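Local structure of mitotic checkpoint control protein kinase BUB1 (Drosophila melanogaster, 6JKM) at residues V82-E87 / S126-S131; E132-G137 / L189-I194; S163-D168 / V201-I206. The protein probably acts as an ATP-binding protein kinase of the mitotic checkpoint at kinetochores, the part described here being its C-terminal kinase domain. All coordinates share one frame; numbering follows the deposited sequence.

Interaction 1 (V82-E87 / S126-S131); sequences VALKQE and SSVYIS. With ADP (adenosine-5'-diphosphate), chain B.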
loop_
_atom_site.group_PDB
_atom_site.type_symbol
_atom_site.label_atom_id
_atom_site.label_comp_id
_atom_site.label_asym_id
_atom_site.label_seq_id
_atom_site.Cartn_x
_atom_site.Cartn_y
_atom_site.Cartn_z
ATOM N N VAL A 82 15.111 -11.053 3.378
ATOM C CA VAL A 82 14.890 -9.628 3.202
ATOM C C VAL A 82 14.558 -9.302 1.749
ATOM O O VAL A 82 14.921 -10.044 0.833
ATOM C CB VAL A 82 16.127 -8.787 3.618
ATOM C CG1 VAL A 82 16.452 -8.960 5.113
ATOM C CG2 VAL A 82 17.337 -9.127 2.729
ATOM N N ALA A 83 13.860 -8.183 1.551
ATOM C CA ALA A 83 13.759 -7.570 0.231
ATOM C C ALA A 83 14.836 -6.508 0.117
ATOM O O ALA A 83 15.091 -5.779 1.073
ATOM C CB ALA A 83 12.386 -6.957 0.002
ATOM N N LEU A 84 15.452 -6.413 -1.053
ATOM C CA LEU A 84 16.415 -5.354 -1.308
ATOM C C LEU A 84 15.874 -4.518 -2.450
ATOM O O LEU A 84 15.663 -5.031 -3.541
ATOM C CB LEU A 84 17.803 -5.927 -1.634
ATOM C CG LEU A 84 18.369 -6.820 -0.519
ATOM C CD1 LEU A 84 18.290 -8.281 -0.896
ATOM C CD2 LEU A 84 19.812 -6.431 -0.174
ATOM N N LYS A 85 15.600 -3.248 -2.195
ATOM C CA LYS A 85 14.993 -2.417 -3.224
ATOM C C LYS A 85 15.979 -1.363 -3.673
ATOM O O LYS A 85 16.423 -0.529 -2.877
ATOM C CB LYS A 85 13.701 -1.761 -2.709
ATOM C CG LYS A 85 12.977 -0.911 -3.758
ATOM C CD LYS A 85 11.658 -0.343 -3.183
ATOM C CE LYS A 85 10.913 0.456 -4.247
ATOM N NZ LYS A 85 9.499 0.742 -3.829
ATOM N N GLN A 86 16.322 -1.413 -4.954
ATOM C CA GLN A 86 17.293 -0.495 -5.526
ATOM C C GLN A 86 16.624 0.457 -6.484
ATOM O O GLN A 86 15.783 0.040 -7.276
ATOM C CB GLN A 86 18.383 -1.262 -6.247
ATOM C CG GLN A 86 19.388 -0.355 -6.937
ATOM C CD GLN A 86 20.655 -1.090 -7.251
ATOM O OE1 GLN A 86 20.660 -2.000 -8.070
ATOM N NE2 GLN A 86 21.740 -0.708 -6.600
ATOM N N GLU A 87 16.998 1.730 -6.416
ATOM C CA GLU A 87 16.435 2.736 -7.304
ATOM C C GLU A 87 17.489 3.756 -7.727
ATOM O O GLU A 87 18.310 4.161 -6.916
ATOM C CB GLU A 87 15.257 3.461 -6.633
ATOM C CG GLU A 87 14.623 4.535 -7.533
ATOM C CD GLU A 87 13.205 4.915 -7.137
ATOM O OE1 GLU A 87 12.614 4.257 -6.245
ATOM O OE2 GLU A 87 12.665 5.875 -7.738
ATOM N N SER A 126 22.497 6.045 -6.392
ATOM C CA SER A 126 21.501 4.989 -6.272
ATOM C C SER A 126 21.310 4.680 -4.794
ATOM O O SER A 126 22.217 4.910 -4.005
ATOM C CB SER A 126 21.961 3.745 -7.064
ATOM O OG SER A 126 21.180 2.599 -6.759
ATOM N N SER A 127 20.118 4.225 -4.412
ATOM C CA SER A 127 19.869 3.789 -3.042
ATOM C C SER A 127 19.523 2.309 -3.043
ATOM O O SER A 127 18.997 1.794 -4.035
ATOM C CB SER A 127 18.736 4.605 -2.397
ATOM O OG SER A 127 17.547 4.580 -3.179
ATOM N N VAL A 128 19.834 1.624 -1.945
ATOM C CA VAL A 128 19.286 0.284 -1.700
ATOM C C VAL A 128 18.622 0.264 -0.314
ATOM O O VAL A 128 19.275 0.549 0.688
ATOM C CB VAL A 128 20.359 -0.822 -1.752
ATOM C CG1 VAL A 128 19.735 -2.158 -1.385
ATOM C CG2 VAL A 128 21.009 -0.902 -3.140
ATOM N N TYR A 129 17.332 -0.050 -0.267
ATOM C CA TYR A 129 16.616 -0.181 0.994
ATOM C C TYR A 129 16.322 -1.649 1.293
ATOM O O TYR A 129 15.845 -2.403 0.432
ATOM C CB TYR A 129 15.316 0.645 0.968
ATOM C CG TYR A 129 15.585 2.134 0.767
ATOM C CD1 TYR A 129 16.587 2.771 1.480
ATOM C CD2 TYR A 129 14.843 2.893 -0.140
ATOM C CE1 TYR A 129 16.859 4.124 1.294
ATOM C CE2 TYR A 129 15.111 4.262 -0.329
ATOM C CZ TYR A 129 16.114 4.859 0.383
ATOM O OH TYR A 129 16.392 6.201 0.195
ATOM N N ILE A 130 16.595 -2.042 2.529
ATOM C CA ILE A 130 16.395 -3.422 2.967
ATOM C C ILE A 130 15.270 -3.538 3.990
ATOM O O ILE A 130 15.264 -2.829 4.994
ATOM C CB ILE A 130 17.704 -3.975 3.562
ATOM C CG1 ILE A 130 18.794 -3.914 2.492
ATOM C CG2 ILE A 130 17.507 -5.394 4.075
ATOM C CD1 ILE A 130 20.183 -4.446 2.928
ATOM N N SER A 131 14.328 -4.443 3.753
ATOM C CA SER A 131 13.201 -4.616 4.661
ATOM C C SER A 131 12.813 -6.089 4.754
ATOM O O SER A 131 13.289 -6.908 3.976
ATOM C CB SER A 131 12.003 -3.784 4.191
ATOM O OG SER A 131 11.698 -4.109 2.849
HETATM P PB ADP B . 7.933 -0.267 -6.986
HETATM O O1B ADP B . 8.833 -0.538 -8.143
HETATM O O2B ADP B . 8.152 1.110 -6.387
HETATM O O3B ADP B . 6.476 -0.585 -7.286
HETATM P PA ADP B . 7.665 -2.005 -4.647
HETATM O O1A ADP B . 8.357 -1.629 -3.346
HETATM O O2A ADP B . 6.173 -1.853 -4.801
HETATM O O3A ADP B . 8.471 -1.341 -5.885
HETATM O "O5'" ADP B . 7.961 -3.570 -4.950
HETATM C "C5'" ADP B . 7.595 -4.141 -6.211
HETATM C "C4'" ADP B . 7.084 -5.573 -6.015
HETATM O "O4'" ADP B . 8.111 -6.397 -5.441
HETATM C "C3'" ADP B . 5.957 -5.649 -5.006
HETATM O "O3'" ADP B . 4.675 -5.411 -5.594
HETATM C "C2'" ADP B . 6.087 -7.080 -4.524
HETATM O "O2'" ADP B . 5.445 -7.917 -5.505
HETATM C "C1'" ADP B . 7.589 -7.332 -4.504
HETATM N N9 ADP B . 8.055 -6.948 -3.148
HETATM C C8 ADP B . 8.461 -5.714 -2.756
HETATM N N7 ADP B . 8.803 -5.702 -1.445
HETATM C C5 ADP B . 8.603 -6.944 -0.962
HETATM C C6 ADP B . 8.771 -7.618 0.337
HETATM N N6 ADP B . 9.222 -6.948 1.440
HETATM N N1 ADP B . 8.446 -8.931 0.399
HETATM C C2 ADP B . 8.007 -9.619 -0.667
HETATM N N3 ADP B . 7.846 -9.067 -1.882
HETATM C C4 ADP B . 8.117 -7.757 -2.084
HETATM O O HOH W 1 15.888 2.175 -3.252
#

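Interaction 2 (E132-G137 / L189-I194); sequences EFSDYG and LLMKPI. With ADP (adenosine-5'-diphosphate), chain B.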
loop_
_atom_site.group_PDB
_atom_site.type_symbol
_atom_site.label_atom_id
_atom_site.label_comp_id
_atom_site.label_asym_id
_atom_site.label_seq_id
_atom_site.Cartn_x
_atom_site.Cartn_y
_atom_site.Cartn_z
ATOM N N GLU A 132 11.941 -6.420 5.706
ATOM C CA GLU A 132 11.468 -7.789 5.868
ATOM C C GLU A 132 10.790 -8.310 4.584
ATOM O O GLU A 132 9.936 -7.635 4.006
ATOM C CB GLU A 132 10.497 -7.879 7.058
ATOM C CG GLU A 132 9.989 -9.292 7.301
ATOM C CD GLU A 132 8.911 -9.377 8.373
ATOM O OE1 GLU A 132 8.630 -8.363 9.048
ATOM O OE2 GLU A 132 8.327 -10.475 8.531
ATOM N N PHE A 133 11.196 -9.502 4.145
ATOM C CA PHE A 133 10.612 -10.164 2.985
ATOM C C PHE A 133 9.348 -10.945 3.358
ATOM O O PHE A 133 9.354 -11.701 4.327
ATOM C CB PHE A 133 11.635 -11.118 2.367
ATOM C CG PHE A 133 11.181 -11.769 1.078
ATOM C CD1 PHE A 133 11.212 -11.070 -0.120
ATOM C CD2 PHE A 133 10.747 -13.085 1.067
ATOM C CE1 PHE A 133 10.820 -11.668 -1.296
ATOM C CE2 PHE A 133 10.353 -13.685 -0.117
ATOM C CZ PHE A 133 10.391 -12.978 -1.296
ATOM N N SER A 134 8.278 -10.790 2.581
ATOM C CA SER A 134 7.104 -11.644 2.757
ATOM C C SER A 134 7.128 -12.858 1.819
ATOM O O SER A 134 7.204 -12.697 0.609
ATOM C CB SER A 134 5.822 -10.858 2.500
ATOM O OG SER A 134 4.733 -11.757 2.360
ATOM N N ASP A 135 7.035 -14.065 2.354
ATOM C CA ASP A 135 7.018 -15.243 1.484
ATOM C C ASP A 135 5.697 -15.404 0.714
ATOM O O ASP A 135 5.593 -16.254 -0.178
ATOM C CB ASP A 135 7.281 -16.512 2.292
ATOM C CG ASP A 135 8.721 -16.625 2.752
ATOM O OD1 ASP A 135 9.583 -17.057 1.947
ATOM O OD2 ASP A 135 8.987 -16.285 3.930
ATOM N N TYR A 136 4.685 -14.609 1.063
ATOM C CA TYR A 136 3.395 -14.716 0.388
ATOM C C TYR A 136 3.250 -13.692 -0.721
ATOM O O TYR A 136 2.388 -13.826 -1.566
ATOM C CB TYR A 136 2.242 -14.562 1.385
ATOM C CG TYR A 136 2.294 -15.572 2.496
ATOM C CD1 TYR A 136 1.718 -16.829 2.348
ATOM C CD2 TYR A 136 2.945 -15.282 3.688
ATOM C CE1 TYR A 136 1.763 -17.760 3.381
ATOM C CE2 TYR A 136 3.012 -16.210 4.707
ATOM C CZ TYR A 136 2.426 -17.437 4.549
ATOM O OH TYR A 136 2.497 -18.345 5.583
ATOM N N GLY A 137 4.082 -12.658 -0.709
ATOM C CA GLY A 137 4.073 -11.690 -1.794
ATOM C C GLY A 137 2.920 -10.708 -1.722
ATOM O O GLY A 137 2.330 -10.522 -0.679
ATOM N N LEU A 189 1.229 -6.289 0.907
ATOM C CA LEU A 189 1.795 -7.626 1.064
ATOM C C LEU A 189 0.958 -8.423 2.047
ATOM O O LEU A 189 0.446 -7.857 3.006
ATOM C CB LEU A 189 3.235 -7.558 1.591
ATOM C CG LEU A 189 4.315 -6.912 0.711
ATOM C CD1 LEU A 189 5.669 -6.999 1.416
ATOM C CD2 LEU A 189 4.359 -7.549 -0.673
ATOM N N LEU A 190 0.831 -9.731 1.810
ATOM C CA LEU A 190 0.326 -10.644 2.833
ATOM C C LEU A 190 1.529 -11.163 3.617
ATOM O O LEU A 190 2.411 -11.832 3.056
ATOM C CB LEU A 190 -0.474 -11.792 2.212
ATOM C CG LEU A 190 -1.088 -12.799 3.189
ATOM C CD1 LEU A 190 -2.227 -12.176 4.027
ATOM C CD2 LEU A 190 -1.588 -14.002 2.432
ATOM N N MET A 191 1.598 -10.803 4.899
ATOM C CA MET A 191 2.772 -11.104 5.723
ATOM C C MET A 191 2.675 -12.481 6.378
ATOM O O MET A 191 3.686 -13.132 6.629
ATOM C CB MET A 191 2.960 -10.040 6.812
ATOM C CG MET A 191 3.271 -8.644 6.294
ATOM S SD MET A 191 4.594 -8.612 5.059
ATOM C CE MET A 191 6.061 -8.995 6.029
ATOM N N LYS A 192 1.451 -12.915 6.648
ATOM C CA LYS A 192 1.219 -14.166 7.352
ATOM C C LYS A 192 -0.207 -14.645 7.061
ATOM O O LYS A 192 -1.009 -13.874 6.524
ATOM C CB LYS A 192 1.467 -13.968 8.858
ATOM C CG LYS A 192 0.546 -12.964 9.553
ATOM C CD LYS A 192 0.985 -12.774 11.017
ATOM C CE LYS A 192 0.061 -11.830 11.775
ATOM N NZ LYS A 192 -1.315 -12.390 11.845
ATOM N N PRO A 193 -0.527 -15.911 7.394
ATOM C CA PRO A 193 -1.889 -16.400 7.153
ATOM C C PRO A 193 -2.959 -15.593 7.889
ATOM O O PRO A 193 -2.677 -14.970 8.915
ATOM C CB PRO A 193 -1.843 -17.837 7.687
ATOM C CG PRO A 193 -0.399 -18.238 7.553
ATOM C CD PRO A 193 0.358 -16.984 7.885
ATOM N N ILE A 194 -4.175 -15.618 7.348
ATOM C CA ILE A 194 -5.312 -14.893 7.893
ATOM C C ILE A 194 -5.827 -15.562 9.166
ATOM O O ILE A 194 -5.873 -16.785 9.243
ATOM C CB ILE A 194 -6.457 -14.811 6.866
ATOM C CG1 ILE A 194 -5.968 -14.144 5.584
ATOM C CG2 ILE A 194 -7.633 -14.044 7.443
ATOM C CD1 ILE A 194 -5.497 -12.723 5.786
HETATM P PB ADP B . 7.933 -0.267 -6.986
HETATM O O1B ADP B . 8.833 -0.538 -8.143
HETATM O O2B ADP B . 8.152 1.110 -6.387
HETATM O O3B ADP B . 6.476 -0.585 -7.286
HETATM P PA ADP B . 7.665 -2.005 -4.647
HETATM O O1A ADP B . 8.357 -1.629 -3.346
HETATM O O2A ADP B . 6.173 -1.853 -4.801
HETATM O O3A ADP B . 8.471 -1.341 -5.885
HETATM O "O5'" ADP B . 7.961 -3.570 -4.950
HETATM C "C5'" ADP B . 7.595 -4.141 -6.211
HETATM C "C4'" ADP B . 7.084 -5.573 -6.015
HETATM O "O4'" ADP B . 8.111 -6.397 -5.441
HETATM C "C3'" ADP B . 5.957 -5.649 -5.006
HETATM O "O3'" ADP B . 4.675 -5.411 -5.594
HETATM C "C2'" ADP B . 6.087 -7.080 -4.524
HETATM O "O2'" ADP B . 5.445 -7.917 -5.505
HETATM C "C1'" ADP B . 7.589 -7.332 -4.504
HETATM N N9 ADP B . 8.055 -6.948 -3.148
HETATM C C8 ADP B . 8.461 -5.714 -2.756
HETATM N N7 ADP B . 8.803 -5.702 -1.445
HETATM C C5 ADP B . 8.603 -6.944 -0.962
HETATM C C6 ADP B . 8.771 -7.618 0.337
HETATM N N6 ADP B . 9.222 -6.948 1.440
HETATM N N1 ADP B . 8.446 -8.931 0.399
HETATM C C2 ADP B . 8.007 -9.619 -0.667
HETATM N N3 ADP B . 7.846 -9.067 -1.882
HETATM C C4 ADP B . 8.117 -7.757 -2.084
#

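Interaction 3 (S163-D168 / V201-I206); sequences SCQMLD and VSLQLI. With ADP (adenosine-5'-diphosphate), chain B.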
loop_
_atom_site.group_PDB
_atom_site.type_symbol
_atom_site.label_atom_id
_atom_site.label_comp_id
_atom_site.label_asym_id
_atom_site.label_seq_id
_atom_site.Cartn_x
_atom_site.Cartn_y
_atom_site.Cartn_z
ATOM N N SER A 163 -10.599 -6.509 3.189
ATOM C CA SER A 163 -11.020 -5.113 3.061
ATOM C C SER A 163 -11.099 -4.427 4.427
ATOM O O SER A 163 -10.745 -3.257 4.577
ATOM C CB SER A 163 -12.367 -5.025 2.350
ATOM O OG SER A 163 -12.285 -5.582 1.044
ATOM N N CYS A 164 -11.574 -5.166 5.416
ATOM C CA CYS A 164 -11.622 -4.690 6.783
ATOM C C CYS A 164 -10.222 -4.272 7.265
ATOM O O CYS A 164 -10.047 -3.232 7.920
ATOM C CB CYS A 164 -12.204 -5.789 7.663
ATOM S SG CYS A 164 -12.765 -5.241 9.256
ATOM N N GLN A 165 -9.231 -5.089 6.916
ATOM C CA GLN A 165 -7.846 -4.851 7.280
ATOM C C GLN A 165 -7.299 -3.635 6.542
ATOM O O GLN A 165 -6.691 -2.763 7.156
ATOM C CB GLN A 165 -6.989 -6.088 6.972
ATOM C CG GLN A 165 -7.276 -7.286 7.883
ATOM C CD GLN A 165 -6.339 -8.442 7.587
ATOM O OE1 GLN A 165 -5.120 -8.281 7.623
ATOM N NE2 GLN A 165 -6.902 -9.608 7.268
ATOM N N MET A 166 -7.551 -3.554 5.237
ATOM C CA MET A 166 -7.041 -2.429 4.454
ATOM C C MET A 166 -7.636 -1.119 4.918
ATOM O O MET A 166 -6.949 -0.096 4.932
ATOM C CB MET A 166 -7.315 -2.616 2.954
ATOM C CG MET A 166 -6.525 -3.749 2.325
ATOM S SD MET A 166 -6.788 -3.883 0.535
ATOM C CE MET A 166 -8.511 -4.390 0.473
ATOM N N LEU A 167 -8.911 -1.138 5.295
ATOM C CA LEU A 167 -9.550 0.088 5.767
ATOM C C LEU A 167 -8.863 0.582 7.024
ATOM O O LEU A 167 -8.652 1.783 7.192
ATOM C CB LEU A 167 -11.040 -0.130 6.037
ATOM C CG LEU A 167 -11.868 -0.103 4.748
ATOM C CD1 LEU A 167 -13.213 -0.789 4.949
ATOM C CD2 LEU A 167 -12.067 1.328 4.287
ATOM N N ASP A 168 -8.514 -0.354 7.902
ATOM C CA ASP A 168 -7.897 -0.029 9.182
ATOM C C ASP A 168 -6.514 0.571 8.958
ATOM O O ASP A 168 -6.122 1.532 9.619
ATOM C CB ASP A 168 -7.788 -1.286 10.044
ATOM C CG ASP A 168 -8.174 -1.049 11.489
ATOM O OD1 ASP A 168 -8.757 0.024 11.788
ATOM O OD2 ASP A 168 -7.918 -1.962 12.319
ATOM N N VAL A 201 -4.352 -7.940 11.989
ATOM C CA VAL A 201 -3.759 -7.476 10.746
ATOM C C VAL A 201 -2.730 -8.464 10.205
ATOM O O VAL A 201 -1.744 -8.774 10.880
ATOM C CB VAL A 201 -3.070 -6.113 10.916
ATOM C CG1 VAL A 201 -2.858 -5.453 9.553
ATOM C CG2 VAL A 201 -3.887 -5.217 11.826
ATOM N N SER A 202 -2.954 -8.926 8.976
ATOM C CA SER A 202 -1.998 -9.780 8.270
ATOM C C SER A 202 -1.432 -9.114 7.016
ATOM O O SER A 202 -0.543 -9.671 6.380
ATOM C CB SER A 202 -2.648 -11.116 7.873
ATOM O OG SER A 202 -2.988 -11.884 9.018
ATOM N N LEU A 203 -1.958 -7.945 6.649
ATOM C CA LEU A 203 -1.419 -7.179 5.522
ATOM C C LEU A 203 -0.376 -6.131 5.945
ATOM O O LEU A 203 -0.315 -5.730 7.108
ATOM C CB LEU A 203 -2.545 -6.480 4.759
ATOM C CG LEU A 203 -3.628 -7.413 4.216
ATOM C CD1 LEU A 203 -4.796 -6.604 3.650
ATOM C CD2 LEU A 203 -3.057 -8.356 3.158
ATOM N N GLN A 204 0.441 -5.714 4.976
ATOM C CA GLN A 204 1.398 -4.626 5.151
ATOM C C GLN A 204 1.396 -3.743 3.914
ATOM O O GLN A 204 1.473 -4.230 2.783
ATOM C CB GLN A 204 2.810 -5.160 5.408
ATOM C CG GLN A 204 3.865 -4.078 5.646
ATOM C CD GLN A 204 5.241 -4.679 5.827
ATOM O OE1 GLN A 204 5.947 -4.947 4.846
ATOM N NE2 GLN A 204 5.629 -4.918 7.082
ATOM N N LEU A 205 1.276 -2.445 4.131
ATOM C CA LEU A 205 1.368 -1.470 3.063
ATOM C C LEU A 205 2.847 -1.139 2.823
ATOM O O LEU A 205 3.597 -0.880 3.768
ATOM C CB LEU A 205 0.583 -0.216 3.446
ATOM C CG LEU A 205 0.547 0.948 2.465
ATOM C CD1 LEU A 205 -0.174 0.532 1.184
ATOM C CD2 LEU A 205 -0.150 2.134 3.133
ATOM N N ILE A 206 3.255 -1.160 1.557
ATOM C CA ILE A 206 4.631 -0.887 1.163
ATOM C C ILE A 206 4.674 0.172 0.066
ATOM O O ILE A 206 3.631 0.622 -0.412
ATOM C CB ILE A 206 5.336 -2.161 0.644
ATOM C CG1 ILE A 206 4.717 -2.603 -0.683
ATOM C CG2 ILE A 206 5.230 -3.297 1.653
ATOM C CD1 ILE A 206 5.547 -3.661 -1.442
HETATM P PB ADP B . 7.933 -0.267 -6.986
HETATM O O1B ADP B . 8.833 -0.538 -8.143
HETATM O O2B ADP B . 8.152 1.110 -6.387
HETATM O O3B ADP B . 6.476 -0.585 -7.286
HETATM P PA ADP B . 7.665 -2.005 -4.647
HETATM O O1A ADP B . 8.357 -1.629 -3.346
HETATM O O2A ADP B . 6.173 -1.853 -4.801
HETATM O O3A ADP B . 8.471 -1.341 -5.885
HETATM O "O5'" ADP B . 7.961 -3.570 -4.950
HETATM C "C5'" ADP B . 7.595 -4.141 -6.211
HETATM C "C4'" ADP B . 7.084 -5.573 -6.015
HETATM O "O4'" ADP B . 8.111 -6.397 -5.441
HETATM C "C3'" ADP B . 5.957 -5.649 -5.006
HETATM O "O3'" ADP B . 4.675 -5.411 -5.594
HETATM C "C2'" ADP B . 6.087 -7.080 -4.524
HETATM O "O2'" ADP B . 5.445 -7.917 -5.505
HETATM C "C1'" ADP B . 7.589 -7.332 -4.504
HETATM N N9 ADP B . 8.055 -6.948 -3.148
HETATM C C8 ADP B . 8.461 -5.714 -2.756
HETATM N N7 ADP B . 8.803 -5.702 -1.445
HETATM C C5 ADP B . 8.603 -6.944 -0.962
HETATM C C6 ADP B . 8.771 -7.618 0.337
HETATM N N6 ADP B . 9.222 -6.948 1.440
HETATM N N1 ADP B . 8.446 -8.931 0.399
HETATM C C2 ADP B . 8.007 -9.619 -0.667
HETATM N N3 ADP B . 7.846 -9.067 -1.882
HETATM C C4 ADP B . 8.117 -7.757 -2.084
#

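Interaction 1 (V82-E87 / S126-S131)
Ala83 with Ser131, Lys85 with Tyr129, and Glu87 with Ser127 are the antiparallel hydrogen-bonded pairs that join strands 82-87 and 127-131, each pair joined by two backbone N-H...O bonds, one given by each residue. In the middle pair, Lys85 N to Tyr129 O and Tyr129 N to Lys85 O both measure 2.8 Å.

The Lys85 side chain shows how a sheet can aim a charged group. Its CB lies 3.9 Å from Tyr129 O. CG stands anti to the backbone N (chi1 -178°), and every later torsion is likewise near 180°, which carries the chain off the sheet as a straight rod toward ADP. CD approaches ADP O1A to 3.5 Å, CE sits by O1A and the bridging O3A, and NZ finishes among the phosphates with hydrogen bonds to O1A (2.7 Å), O2B (2.9 Å) and O3A, so a single ammonium group reaches both phosphates. The salt bridge from NZ to Glu94 on helix 92-104 makes this the lysine-glutamate pair characteristic of the protein kinase N-lobe. Ala83, on the same face as Lys85, brings its CB to 3.5 Å from ADP N6.

The other face of the sheet is largely apolar. Leu84 and Ile130 run alongside each other in the same direction, with Leu84 CD2 3.7 Å from Ile130 CD1, while Ile130 CG2 meets Val82 CB. Farther along, Gln86 passes slantwise over Val128, its NE2 3.5 Å from Val128 CG2. The Gln86 amide is held by Lys41 O and Leu43 N. At the opposite face a water is hydrogen-bonded to Lys85 O and to Ser127 OG.

Interaction 2 (E132-G137 / L189-I194)
Ser134 presses against Leu190 and Met191, its OG turned to Leu190 O with a chi1 of 166° that sets it opposite the backbone N. The OG-O separation of 2.4 Å is very short, and its exact value is doubtful. The same OG accepts from Tyr136 N (3.1 Å), an ST turn, and from Gly137 N, which makes it an ST motif, while Gly137 O takes the N-H of Leu190.

Met191 starts out pointing away, but bends at chi2 (-49°) and chi3 (-70°) and doubles back. Its SD thereby comes to 3.6 Å from Ser134 CB, and its CE rests 3.7 Å from Glu132 OE2, against the carboxylate of an extended Glu132 chain. The Tyr136 side chain runs along Leu190-Pro193. Its CB packs on Leu190 CB, Met191 O meets the ring edge near CE2, and OH reaches Pro193 CD at 3.4 Å, the two side chains crossing at about a right angle.

Toward the nucleotide, Leu189 on strand 188-190 brings CD1 to 3.3 Å from ADP C6. Glu132 O accepts from ADP N6 and Ser134 N donates to ADP N1 (2.9 Å), the adenine recognition of a protein kinase hinge.

Interaction 3 (S163-D168 / V201-I206)
Gln165 and Met166, neighbours on helix 156-175, meet Leu203 and the residues before it in two different ways: the glutamine brings an amide to backbone N-H groups, and the methionine lays a methylene against a leucine methyl.

The glutamine has CG beside its own backbone N (chi1 -70°), and the extended chain beyond carries OE1 out to the backbone N-H groups of Ser202 and Leu203. Ser202 N donates to OE1 at 2.6 Å and almost straight, with an angle of 174° at the hydrogen, although the donor is tilted 34° from the amide's carbonyl plane. Leu203 N adds a second, weak bond to the same oxygen at 3.3 Å. The carbon atoms Val201 CA (3.5 Å from OE1), Ser202 CB and Leu203 CG lie close round that oxygen as well. On the other arm of the amide, NE2 is hydrogen-bonded to His161 ND1 on the same helix, which helps fix which way the amide is flipped.

Leu203 points to the helix, and its CD1 lodges near both neighbours, 3.6 Å from Met166 CG and 4.0 Å from Gln165 CB. The leucine and methionine chains run at a slant to each other, and Met166 also packs on Leu252 and Val255 of helix 246-261. In kinase terms, the helix thus backs the second strand of the hairpin whose continuation reaches the nucleotide, where Ile206 CD1 lies 3.8 Å from ADP C8.

With an alanine at Gln165, the buried Ser202 N-H would probably be left without its acceptor and His161 without its amide partner. The chemistry implies that one buried amide oxygen takes a short bond from Ser202 N and a weak one from Leu203 N at the start of strand 203-205, beside an apolar contact.

Interactions 1, 2 and 3 all touch the same ADP, yet they belong to different parts of one kinase domain. Interaction 1 lies in the beta sheet of the N-lobe and closes along the chain before interaction 2 opens. Their centres are 17 Å apart, and Phe133 packs against Val82 and Ala83 where strand 127-132 runs out into the hinge. Interactions 2 and 3 have centres 12 Å apart and alternate along the chain; strands 188-190 and 203-205 pair as neighbours in a small antiparallel sheet. That hairpin packs between helix 156-175 of the C-lobe and the hinge, and the nucleotide is held between the two lobes.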